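Local coordinates for protein gamma-glutamyltranspeptidase (Ggt) (Helicobacter pylori 26695, PDB 5BPK) that probably catalyses hydrolysis of gamma-glutamyl compounds and transfer of the gamma-glutamyl group to acceptors, as an N-terminal nucleophile hydrolase, at residues I105-V108 with N112-I115. Sequence-based numbering, arbitrary orientation.
Sequences ISNV and NMNI. With EDO (1,2-ethanediol), chain V.
Asn-107 and Val-108 meet Asn-112 and Met-113 in a local contact at the C-terminal end of helix 96-109, where its last turn gives way to the short link before helix 115-120. The carbonyl O of Asn-107 accepts the N-H of Met-113 (N to O 3.1 Å) in a nearly straight bond, 165° at the hydrogen, with the donor tilted out of the carbonyl plane. A weak bond from Asn-112 N to Val-108 O, 3.0 Å long, accompanies it. Asn-112 itself takes a left-handed backbone conformation, with positive phi, which turns the chain out of the helix. Met-113 then folds back: CG stands beside its own backbone N (chi1 -70°), and the extended thioether crosses Asn-107, with Met-113 SD 3.7 Å from Asn-107 CB and Met-113 CE 3.9 Å from Asn-107 CG. The Asn-107 amide uses ND2 to bond Ala-118 O of helix 115-120, and Tyr-306 of the other chain packs on both Asn-107 and Met-113. In the layered architecture of Ntn hydrolases, helices cover the antiparallel sheet; here Val-108 and Ile-115 rest on strands 84-89 and 166-171, and Val-108 CG2 and Ile-115 CD1 come within 4.1 Å. Asn-114 is the N-cap of the following helix, its OD1 accepting Glu-117 N-H. The O1 hydroxyl of an ethanediol, probably from the crystallisation liquor, donates to Ser-106 OG (2.7 Å), also bonded to Asp-110 OD2.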
# COMPACT_ATOMS: atom_id res chain seq x y z
N ILE B 105 -1.39 -13.47 -7.11
CA ILE B 105 -1.83 -14.66 -6.40
C ILE B 105 -2.44 -15.71 -7.35
O ILE B 105 -2.10 -16.90 -7.27
CB ILE B 105 -2.83 -14.32 -5.27
CG1 ILE B 105 -2.13 -13.50 -4.19
CG2 ILE B 105 -3.43 -15.61 -4.69
CD1 ILE B 105 -3.05 -12.96 -3.12
N SER B 106 -3.33 -15.28 -8.23
CA SER B 106 -3.96 -16.16 -9.21
C SER B 106 -2.92 -16.75 -10.15
O SER B 106 -3.00 -17.93 -10.49
CB SER B 106 -5.00 -15.38 -10.02
OG SER B 106 -5.52 -16.13 -11.10
N ASN B 107 -1.95 -15.94 -10.58
CA ASN B 107 -0.92 -16.43 -11.49
C ASN B 107 -0.16 -17.62 -10.89
O ASN B 107 0.17 -18.58 -11.59
CB ASN B 107 0.04 -15.32 -11.89
CG ASN B 107 -0.58 -14.32 -12.86
OD1 ASN B 107 -1.60 -14.61 -13.51
ND2 ASN B 107 0.04 -13.14 -12.97
N VAL B 108 0.15 -17.54 -9.60
CA VAL B 108 0.74 -18.69 -8.93
C VAL B 108 -0.25 -19.86 -8.77
O VAL B 108 0.05 -20.99 -9.18
CB VAL B 108 1.30 -18.31 -7.54
CG1 VAL B 108 1.84 -19.57 -6.81
CG2 VAL B 108 2.38 -17.24 -7.68
N ASN B 112 0.19 -21.74 -12.11
CA ASN B 112 1.45 -22.40 -11.74
C ASN B 112 2.69 -21.65 -12.25
O ASN B 112 3.71 -22.25 -12.60
CB ASN B 112 1.45 -23.86 -12.21
CG ASN B 112 2.46 -24.72 -11.47
OD1 ASN B 112 2.73 -24.53 -10.28
ND2 ASN B 112 3.02 -25.70 -12.18
N MET B 113 2.59 -20.32 -12.26
CA MET B 113 3.76 -19.48 -12.50
C MET B 113 4.66 -19.47 -11.28
O MET B 113 4.16 -19.53 -10.15
CB MET B 113 3.32 -18.04 -12.80
CG MET B 113 2.63 -17.89 -14.12
SD MET B 113 2.45 -16.18 -14.57
CE MET B 113 1.15 -16.29 -15.79
N ASN B 114 5.97 -19.40 -11.51
CA ASN B 114 6.90 -19.08 -10.43
C ASN B 114 6.70 -17.61 -10.03
O ASN B 114 5.96 -16.86 -10.68
CB ASN B 114 8.36 -19.47 -10.74
CG ASN B 114 9.05 -18.54 -11.72
OD1 ASN B 114 8.88 -17.32 -11.70
ND2 ASN B 114 9.92 -19.12 -12.56
N ILE B 115 7.27 -17.22 -8.90
CA ILE B 115 6.94 -15.90 -8.37
C ILE B 115 7.44 -14.76 -9.25
O ILE B 115 6.79 -13.71 -9.31
CB ILE B 115 7.40 -15.74 -6.89
CG1 ILE B 115 6.71 -14.54 -6.23
CG2 ILE B 115 8.93 -15.65 -6.76
CD1 ILE B 115 5.20 -14.63 -6.25
C1 EDO V . -7.37 -14.23 -13.33
O1 EDO V . -5.97 -14.26 -13.02
C2 EDO V . -7.64 -13.68 -14.73
O2 EDO V . -7.19 -14.64 -15.69